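Local coordinates for twitching motility protein PilT (Aquifex aeolicus, PDB 2EYU) that probably binds and hydrolyses ATP, as the C-terminal domain of the motor that retracts pili during twitching motility, at residues 215-219 with 220-224; 239-242 with 243-246; 14-17 with 18-21; 192-195 with 196-199. The protein carries 1 engineered substitution. All coordinates share one frame; numbering follows the deposited sequence.

Contact 1: 215-219 with 220-224; sequences GMQTM and NQTLY
Q217 and T222 meet across the turn from strand 216-217 into helix 219-228, and this is the tight side. The Q217 amide leans over and gives NE2 to T222 OG1 at 2.7 Å, with the hydroxyl 27° out of the amide plane. With CG anti to the backbone N (chi1 169°), the Q217 chain then bends at chi2 and comes in at about a right angle to T222. T222 OG1 is also hydrogen-bonded to Y182 O, so one buried hydroxyl ties the helix start to strand 179-185. Next to it M219 CG packs on L223 CD1 at 4.0 Å, and A181 touches both side chains. M219 O takes the L223 N-H at 2.8 Å.

The looser side belongs to Q221, which is partly exposed. Its extended chain runs back across T218 and OE1 receives T218 N at 3.1 Å, a nearly straight bond (178° at the hydrogen) whose donor stands above the carbonyl plane. T218 is the N-cap, yet its OG1 makes no capping bond. With the third helical residue accepting the N-cap N-H, the arrangement supplies one of the two bonds of a capping box, here at a strand-to-helix turn.

Contact 2: 239-242 with 243-246; sequences EASP and DPKE
S241 and D243 face each other across the turn S241-P242-D243-P244, where the chain leaves helix 234-240 and enters helix 244-251. The serine torsion puts OG inside the turn: anti to the backbone N and beside the carbonyl carbon (chi1 164°), the hydroxyl reaches forward along the chain and receives D243 N at 2.9 Å. OG sits too close to D243 C in the model, so its place, and with it the bond, is less sure. Outside the turn the hydroxyl also lies against the N220 side-chain amide of helix 219-228, probably as a hydrogen bond.

Both prolines carry the C-gamma endo pucker. The P242 ring rests on M219 and N220, side chains at the start of helix 219-228, while P244 CD lies 3.9 Å from S241 O. D243 has an unusual chi1 of -148°, away from the staggered values, and its OD1 lies 3.6 Å from P242 O. Although D243 is the N-cap, its carboxylate caps nothing; its main-chain O takes a weak bond from E246 N instead. E246 itself stretches out to Y204 OH, with which its OE2 is hydrogen-bonded. If the serine bond holds, a hydroxyl joined to the N-H two residues on is consistent with an ST turn, set just ahead of a helix that opens with proline.

Contact 3: 14-17 with 18-21; sequences PDKV and LELC
D15 O is gripped by two backbone N-H groups at once, L18 N at 3.0 Å and E19 N at 3.4 Å, both weak and bent. Above this backbone K16 and E19 pair: the lysine bends at chi3 and chi4 to bring NZ 3.4 Å from E19 OE1, a salt bridge, while the glutamate, extended beyond CG, lays its carboxylate back over K16 CA. E213 and I186 also touch the lysine side chain.

The backbone bonds of better geometry all join residues three apart, as in 3-10 turns: V17 N to P14 O, L20 N to V17 O and C21 N to L18 O. Helix 16-19 is a short, weakly bonded helical turn of 3-10 character in front of strand 26-31, in a domain of the P-loop NTPase clan. At L20 N the bond to V17 O measures 3.2 Å, and the donor stands 63° out of the carbonyl plane.

On the buried side the L20 side chain folds back beside that same oxygen, CD2 lying 3.5 Å from V17 O and 4.4 Å from V17 CG1. V17 faces L184, F8 and M45. L18, partly exposed, touches Y48 of helix 38-52.

Contact 4: 192-195 with 196-199; sequences RNLI and RENK
This is a local contact over the last turns of helix 189-197, at the surface, and it ends in a Schellman motif just before helix 200-209. The motif is marked by N198, which has positive phi (63°). K199 N reaches back to L194 O at 2.8 Å, a good bond, and N198 N reaches I195 O more weakly at 3.0 Å. The apolar contact expected of such an ending is present too: L194 CD2 packs on K199 CB at 3.8 Å, the two side chains crossing at about a right angle. L194 also leans on V203 and L206 of the following helix, so the chain reversal is backed by the next helix.

Within the helix, R192 and R196 lie along the same flank. R196 N bonds to R192 O at 3.1 Å, and the R196 guanidinium has that oxygen over one face, 4.0 Å above the plane and offset toward the rim. R196 NH2 comes in at the edge of the R192 guanidinium, 4.5 Å from R192 NE. Each of these like charges has partners on or just beyond helix 151-161: R192 bonds to S159 O and L162 O, and R196 to S159 OG, with a cation-pi contact to F160.

E197, bent at chi2 (90°), folds its carboxylate back toward the N193 amide, but the two are modelled too close for their bonding to be trusted. The K199 side chain doubles back as well, its NZ forming a weak 3.1 Å hydrogen bond to E197 O.

From the N terminus the chain first makes contact 3, a turn ahead of strand 26-31, and then runs through most of the sheet before contact 4 ends helix 189-197. Contact 1 follows, where the edge strand 216-217 passes into helix 219-228, and contact 2 turns between helices 234-240 and 244-251. Each closes only a local turn; they stand in series, and none nests or crosses. Contacts 1 and 2 touch directly, through N220 with S241 and M219 CG with P242 CD, binding the last helices together. K16 CD of contact 3 meets G215 CA of contact 1, while contact 4 stays about 7 Å from contact 1 at the nearest atoms.

Contact 1: 215-219 with 220-224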
loop_
_atom_site.group_PDB
_atom_site.type_symbol
_atom_site.label_atom_id
_atom_site.label_comp_id
_atom_site.label_asym_id
_atom_site.label_seq_id
_atom_site.Cartn_x
_atom_site.Cartn_y
_atom_site.Cartn_z
ATOM N N GLY A 215 12.988 -3.877 -6.050
ATOM C CA GLY A 215 12.273 -3.829 -4.795
ATOM C C GLY A 215 11.842 -2.446 -4.375
ATOM O O GLY A 215 10.764 -2.264 -3.803
HETATM N N MSE A 216 12.657 -1.409 -4.614
HETATM C CA MSE A 216 12.302 -0.098 -4.065
HETATM C C MSE A 216 12.300 0.980 -5.130
HETATM O O MSE A 216 12.988 0.941 -6.143
HETATM C CB MSE A 216 13.259 0.288 -2.939
HETATM C CG MSE A 216 13.087 -0.485 -1.641
HETATM SE SE MSE A 216 11.366 -0.171 -0.806
HETATM C CE MSE A 216 12.185 0.042 0.927
ATOM N N GLN A 217 11.499 2.027 -4.922
ATOM C CA GLN A 217 11.538 3.100 -5.914
ATOM C C GLN A 217 10.835 4.318 -5.337
ATOM O O GLN A 217 9.707 4.213 -4.869
ATOM C CB GLN A 217 10.922 2.672 -7.248
ATOM C CG GLN A 217 10.709 3.842 -8.195
ATOM C CD GLN A 217 10.900 3.508 -9.657
ATOM O OE1 GLN A 217 11.998 3.113 -10.060
ATOM N NE2 GLN A 217 9.845 3.682 -10.455
ATOM N N THR A 218 11.531 5.454 -5.347
ATOM C CA THR A 218 10.912 6.650 -4.775
ATOM C C THR A 218 9.920 7.221 -5.782
ATOM O O THR A 218 10.027 6.905 -6.965
ATOM C CB THR A 218 11.989 7.689 -4.433
ATOM O OG1 THR A 218 12.909 7.078 -3.507
ATOM C CG2 THR A 218 11.426 8.913 -3.737
HETATM N N MSE A 219 8.998 8.050 -5.337
HETATM C CA MSE A 219 8.036 8.734 -6.208
HETATM C C MSE A 219 8.739 9.658 -7.188
HETATM O O MSE A 219 8.446 9.658 -8.389
HETATM C CB MSE A 219 7.100 9.485 -5.265
HETATM C CG MSE A 219 6.132 10.463 -5.892
HETATM SE SE MSE A 219 4.779 9.548 -6.905
HETATM C CE MSE A 219 3.719 9.149 -5.341
ATOM N N ASN A 220 9.676 10.445 -6.662
ATOM C CA ASN A 220 10.492 11.391 -7.422
ATOM C C ASN A 220 11.189 10.703 -8.577
ATOM O O ASN A 220 11.346 11.226 -9.685
ATOM C CB ASN A 220 11.511 12.049 -6.498
ATOM C CG ASN A 220 11.072 13.375 -5.927
ATOM O OD1 ASN A 220 11.734 13.965 -5.071
ATOM N ND2 ASN A 220 9.945 13.867 -6.405
ATOM N N GLN A 221 11.625 9.462 -8.343
ATOM C CA GLN A 221 12.240 8.739 -9.458
ATOM C C GLN A 221 11.222 8.376 -10.536
ATOM O O GLN A 221 11.441 8.514 -11.749
ATOM C CB GLN A 221 12.921 7.477 -8.947
ATOM C CG GLN A 221 13.952 7.633 -7.833
ATOM C CD GLN A 221 14.591 6.264 -7.605
ATOM O OE1 GLN A 221 14.403 5.622 -6.572
ATOM N NE2 GLN A 221 15.321 5.835 -8.629
ATOM N N THR A 222 10.078 7.881 -10.075
ATOM C CA THR A 222 9.000 7.453 -10.956
ATOM C C THR A 222 8.472 8.615 -11.798
ATOM O O THR A 222 8.153 8.453 -12.974
ATOM C CB THR A 222 7.833 6.832 -10.172
ATOM O OG1 THR A 222 8.243 5.665 -9.445
ATOM C CG2 THR A 222 6.771 6.377 -11.169
ATOM N N LEU A 223 8.367 9.800 -11.207
ATOM C CA LEU A 223 8.064 11.014 -11.945
ATOM C C LEU A 223 9.134 11.360 -12.967
ATOM O O LEU A 223 8.923 11.738 -14.124
ATOM C CB LEU A 223 7.925 12.187 -10.958
ATOM C CG LEU A 223 6.767 12.060 -9.976
ATOM C CD1 LEU A 223 6.912 13.054 -8.830
ATOM C CD2 LEU A 223 5.459 12.243 -10.726
ATOM N N TYR A 224 10.377 11.230 -12.501
ATOM C CA TYR A 224 11.506 11.457 -13.400
ATOM C C TYR A 224 11.407 10.555 -14.616
ATOM O O TYR A 224 11.456 11.051 -15.755
ATOM C CB TYR A 224 12.807 11.264 -12.636
ATOM C CG TYR A 224 14.093 11.498 -13.395
ATOM C CD1 TYR A 224 14.208 12.491 -14.352
ATOM C CD2 TYR A 224 15.207 10.712 -13.137
ATOM C CE1 TYR A 224 15.396 12.686 -15.030
ATOM C CE2 TYR A 224 16.400 10.900 -13.809
ATOM C CZ TYR A 224 16.488 11.892 -14.758
ATOM O OH TYR A 224 17.668 12.089 -15.435
#

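Contact 2: 239-242 with 243-246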
loop_
_atom_site.group_PDB
_atom_site.type_symbol
_atom_site.label_atom_id
_atom_site.label_comp_id
_atom_site.label_asym_id
_atom_site.label_seq_id
_atom_site.Cartn_x
_atom_site.Cartn_y
_atom_site.Cartn_z
ATOM N N GLU A 239 4.582 19.401 -9.903
ATOM C CA GLU A 239 3.361 19.603 -9.126
ATOM C C GLU A 239 3.041 18.467 -8.156
ATOM O O GLU A 239 2.400 18.684 -7.126
ATOM C CB GLU A 239 2.178 19.780 -10.086
ATOM C CG GLU A 239 1.869 21.211 -10.492
ATOM C CD GLU A 239 0.436 21.413 -10.953
ATOM O OE1 GLU A 239 -0.109 22.512 -10.732
ATOM O OE2 GLU A 239 -0.155 20.488 -11.555
ATOM N N ALA A 240 3.455 17.249 -8.461
ATOM C CA ALA A 240 3.074 16.033 -7.761
ATOM C C ALA A 240 4.182 15.473 -6.879
ATOM O O ALA A 240 3.971 14.624 -6.013
ATOM C CB ALA A 240 2.662 15.004 -8.812
ATOM N N SER A 241 5.405 15.925 -7.081
ATOM C CA SER A 241 6.556 15.523 -6.280
ATOM C C SER A 241 6.414 15.870 -4.808
ATOM O O SER A 241 6.102 16.997 -4.425
ATOM C CB SER A 241 7.817 16.197 -6.842
ATOM O OG SER A 241 8.890 16.152 -5.928
ATOM N N PRO A 242 6.669 14.899 -3.927
ATOM C CA PRO A 242 6.659 15.162 -2.484
ATOM C C PRO A 242 7.956 15.832 -2.041
ATOM O O PRO A 242 8.216 16.027 -0.861
ATOM C CB PRO A 242 6.570 13.767 -1.873
ATOM C CG PRO A 242 7.170 12.858 -2.893
ATOM C CD PRO A 242 6.994 13.503 -4.241
ATOM N N ASP A 243 8.794 16.187 -3.009
ATOM C CA ASP A 243 9.960 17.015 -2.749
ATOM C C ASP A 243 10.526 17.528 -4.070
ATOM O O ASP A 243 11.409 16.957 -4.679
ATOM C CB ASP A 243 11.064 16.308 -1.967
ATOM C CG ASP A 243 11.791 17.333 -1.104
ATOM O OD1 ASP A 243 11.084 18.128 -0.444
ATOM O OD2 ASP A 243 13.034 17.329 -1.109
ATOM N N PRO A 244 9.979 18.651 -4.510
ATOM C CA PRO A 244 10.350 19.206 -5.816
ATOM C C PRO A 244 11.847 19.451 -5.920
ATOM O O PRO A 244 12.453 19.292 -6.979
ATOM C CB PRO A 244 9.562 20.511 -5.823
ATOM C CG PRO A 244 9.284 20.816 -4.390
ATOM C CD PRO A 244 8.989 19.466 -3.789
ATOM N N LYS A 245 12.499 19.834 -4.819
ATOM C CA LYS A 245 13.913 20.195 -4.863
ATOM C C LYS A 245 14.812 19.054 -5.329
ATOM O O LYS A 245 15.766 19.278 -6.085
ATOM C CB LYS A 245 14.368 20.662 -3.476
ATOM C CG LYS A 245 14.745 22.132 -3.422
ATOM C CD LYS A 245 13.504 23.007 -3.358
ATOM C CE LYS A 245 13.890 24.466 -3.165
ATOM N NZ LYS A 245 14.574 24.679 -1.850
ATOM N N GLU A 246 14.495 17.856 -4.852
ATOM C CA GLU A 246 15.144 16.620 -5.271
ATOM C C GLU A 246 14.868 16.325 -6.742
ATOM O O GLU A 246 15.771 15.932 -7.483
ATOM C CB GLU A 246 14.675 15.459 -4.386
ATOM C CG GLU A 246 15.587 14.256 -4.324
ATOM C CD GLU A 246 14.921 12.931 -4.036
ATOM O OE1 GLU A 246 15.531 11.867 -4.303
ATOM O OE2 GLU A 246 13.777 12.890 -3.542
#

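Contact 3: 14-17 with 18-21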
loop_
_atom_site.group_PDB
_atom_site.type_symbol
_atom_site.label_atom_id
_atom_site.label_comp_id
_atom_site.label_asym_id
_atom_site.label_seq_id
_atom_site.Cartn_x
_atom_site.Cartn_y
_atom_site.Cartn_z
ATOM N N PRO A 14 4.911 -2.268 -11.526
ATOM C CA PRO A 14 5.749 -3.401 -11.939
ATOM C C PRO A 14 5.414 -4.681 -11.175
ATOM O O PRO A 14 4.907 -4.654 -10.054
ATOM C CB PRO A 14 7.155 -2.912 -11.617
ATOM C CG PRO A 14 7.012 -1.551 -11.028
ATOM C CD PRO A 14 5.596 -1.445 -10.520
ATOM N N ASP A 15 5.711 -5.783 -11.848
ATOM C CA ASP A 15 5.497 -7.163 -11.496
ATOM C C ASP A 15 5.765 -7.472 -10.031
ATOM O O ASP A 15 4.987 -8.201 -9.406
ATOM C CB ASP A 15 6.398 -8.087 -12.334
ATOM C CG ASP A 15 6.336 -7.865 -13.827
ATOM O OD1 ASP A 15 7.284 -8.290 -14.532
ATOM O OD2 ASP A 15 5.352 -7.273 -14.320
ATOM N N LYS A 16 6.836 -6.978 -9.428
ATOM C CA LYS A 16 7.106 -7.412 -8.060
ATOM C C LYS A 16 6.000 -7.033 -7.075
ATOM O O LYS A 16 5.941 -7.626 -5.994
ATOM C CB LYS A 16 8.449 -6.844 -7.570
ATOM C CG LYS A 16 8.352 -6.218 -6.192
ATOM C CD LYS A 16 9.740 -5.936 -5.620
ATOM C CE LYS A 16 10.102 -6.931 -4.524
ATOM N NZ LYS A 16 9.965 -8.348 -4.993
ATOM N N VAL A 17 5.140 -6.077 -7.396
ATOM C CA VAL A 17 4.058 -5.699 -6.480
ATOM C C VAL A 17 3.054 -6.834 -6.362
ATOM O O VAL A 17 2.511 -7.156 -5.302
ATOM C CB VAL A 17 3.350 -4.422 -6.957
ATOM C CG1 VAL A 17 2.030 -4.243 -6.229
ATOM C CG2 VAL A 17 4.233 -3.197 -6.763
ATOM N N LEU A 18 2.762 -7.462 -7.495
ATOM C CA LEU A 18 1.879 -8.631 -7.516
ATOM C C LEU A 18 2.491 -9.843 -6.832
ATOM O O LEU A 18 1.828 -10.779 -6.361
ATOM C CB LEU A 18 1.557 -8.942 -8.984
ATOM C CG LEU A 18 0.175 -9.465 -9.359
ATOM C CD1 LEU A 18 -0.948 -8.652 -8.739
ATOM C CD2 LEU A 18 0.029 -9.494 -10.880
ATOM N N GLU A 19 3.814 -9.930 -6.713
ATOM C CA GLU A 19 4.373 -11.084 -5.994
ATOM C C GLU A 19 3.988 -11.071 -4.527
ATOM O O GLU A 19 3.995 -12.081 -3.826
ATOM C CB GLU A 19 5.892 -11.018 -6.080
ATOM C CG GLU A 19 6.535 -11.615 -7.319
ATOM C CD GLU A 19 8.020 -11.260 -7.288
ATOM O OE1 GLU A 19 8.545 -11.180 -6.154
ATOM O OE2 GLU A 19 8.607 -11.060 -8.367
ATOM N N LEU A 20 3.676 -9.852 -4.077
ATOM C CA LEU A 20 3.254 -9.599 -2.710
ATOM C C LEU A 20 2.010 -10.412 -2.401
ATOM O O LEU A 20 1.779 -10.941 -1.317
ATOM C CB LEU A 20 2.964 -8.114 -2.472
ATOM C CG LEU A 20 4.157 -7.169 -2.290
ATOM C CD1 LEU A 20 5.260 -7.438 -3.288
ATOM C CD2 LEU A 20 3.681 -5.721 -2.382
ATOM N N CYS A 21 1.143 -10.544 -3.407
ATOM C CA CYS A 21 -0.057 -11.326 -3.161
ATOM C C CYS A 21 0.265 -12.797 -2.892
ATOM O O CYS A 21 -0.627 -13.523 -2.444
ATOM C CB CYS A 21 -0.985 -11.281 -4.371
ATOM S SG CYS A 21 -1.379 -9.543 -4.766
#

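Contact 4: 192-195 with 196-199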
loop_
_atom_site.group_PDB
_atom_site.type_symbol
_atom_site.label_atom_id
_atom_site.label_comp_id
_atom_site.label_asym_id
_atom_site.label_seq_id
_atom_site.Cartn_x
_atom_site.Cartn_y
_atom_site.Cartn_z
ATOM N N ARG A 192 14.555 -3.657 6.731
ATOM C CA ARG A 192 13.927 -4.190 7.949
ATOM C C ARG A 192 14.700 -3.760 9.174
ATOM O O ARG A 192 14.175 -3.202 10.117
ATOM C CB ARG A 192 13.868 -5.706 7.852
ATOM C CG ARG A 192 12.996 -6.141 6.686
ATOM C CD ARG A 192 12.348 -7.493 6.984
ATOM N NE ARG A 192 10.938 -7.319 7.233
ATOM C CZ ARG A 192 9.885 -7.421 6.452
ATOM N NH1 ARG A 192 9.947 -7.746 5.178
ATOM N NH2 ARG A 192 8.711 -7.183 7.025
ATOM N N ASN A 193 16.007 -4.009 9.126
ATOM C CA ASN A 193 16.900 -3.552 10.184
ATOM C C ASN A 193 16.777 -2.063 10.448
ATOM O O ASN A 193 16.567 -1.587 11.570
ATOM C CB ASN A 193 18.332 -3.902 9.737
ATOM C CG ASN A 193 19.343 -3.057 10.494
ATOM O OD1 ASN A 193 19.762 -3.444 11.582
ATOM N ND2 ASN A 193 19.723 -1.910 9.937
ATOM N N LEU A 194 16.907 -1.248 9.390
ATOM C CA LEU A 194 16.846 0.200 9.638
ATOM C C LEU A 194 15.512 0.624 10.218
ATOM O O LEU A 194 15.484 1.512 11.080
ATOM C CB LEU A 194 17.125 1.014 8.368
ATOM C CG LEU A 194 18.430 0.693 7.643
ATOM C CD1 LEU A 194 18.291 1.046 6.166
ATOM C CD2 LEU A 194 19.610 1.416 8.257
ATOM N N ILE A 195 14.405 0.008 9.811
ATOM C CA ILE A 195 13.135 0.336 10.485
ATOM C C ILE A 195 13.193 0.046 11.978
ATOM O O ILE A 195 12.691 0.781 12.832
ATOM C CB ILE A 195 11.988 -0.419 9.788
ATOM C CG1 ILE A 195 11.812 0.081 8.359
ATOM C CG2 ILE A 195 10.684 -0.336 10.562
ATOM C CD1 ILE A 195 10.600 -0.456 7.639
ATOM N N ARG A 196 13.848 -1.053 12.310
ATOM C CA ARG A 196 14.081 -1.515 13.672
ATOM C C ARG A 196 14.814 -0.464 14.504
ATOM O O ARG A 196 14.274 -0.068 15.536
ATOM C CB ARG A 196 14.861 -2.837 13.632
ATOM C CG ARG A 196 14.081 -4.009 14.191
ATOM C CD ARG A 196 14.587 -5.362 13.749
ATOM N NE ARG A 196 13.587 -6.059 12.928
ATOM C CZ ARG A 196 13.889 -6.850 11.913
ATOM N NH1 ARG A 196 15.166 -7.033 11.597
ATOM N NH2 ARG A 196 12.946 -7.445 11.207
ATOM N N GLU A 197 15.985 -0.036 14.052
ATOM C CA GLU A 197 16.763 1.042 14.619
ATOM C C GLU A 197 16.138 2.414 14.396
ATOM O O GLU A 197 16.656 3.403 14.917
ATOM C CB GLU A 197 18.171 1.108 14.010
ATOM C CG GLU A 197 19.022 -0.128 14.258
ATOM C CD GLU A 197 18.831 -1.133 13.139
ATOM O OE1 GLU A 197 18.886 -0.721 11.957
ATOM O OE2 GLU A 197 18.602 -2.325 13.440
ATOM N N ASN A 198 15.056 2.530 13.635
ATOM C CA ASN A 198 14.493 3.856 13.388
ATOM C C ASN A 198 15.480 4.740 12.633
ATOM O O ASN A 198 15.825 5.824 13.110
ATOM C CB ASN A 198 14.104 4.557 14.693
ATOM C CG ASN A 198 13.099 5.672 14.461
ATOM O OD1 ASN A 198 12.306 5.605 13.524
ATOM N ND2 ASN A 198 13.119 6.692 15.313
ATOM N N LYS A 199 15.929 4.278 11.490
ATOM C CA LYS A 199 16.790 4.993 10.563
ATOM C C LYS A 199 16.045 5.221 9.240
ATOM O O LYS A 199 16.484 4.756 8.190
ATOM C CB LYS A 199 18.071 4.231 10.250
ATOM C CG LYS A 199 19.256 4.736 11.071
ATOM C CD LYS A 199 20.017 3.577 11.704
ATOM C CE LYS A 199 20.622 3.986 13.038
ATOM N NZ LYS A 199 19.628 3.796 14.140
#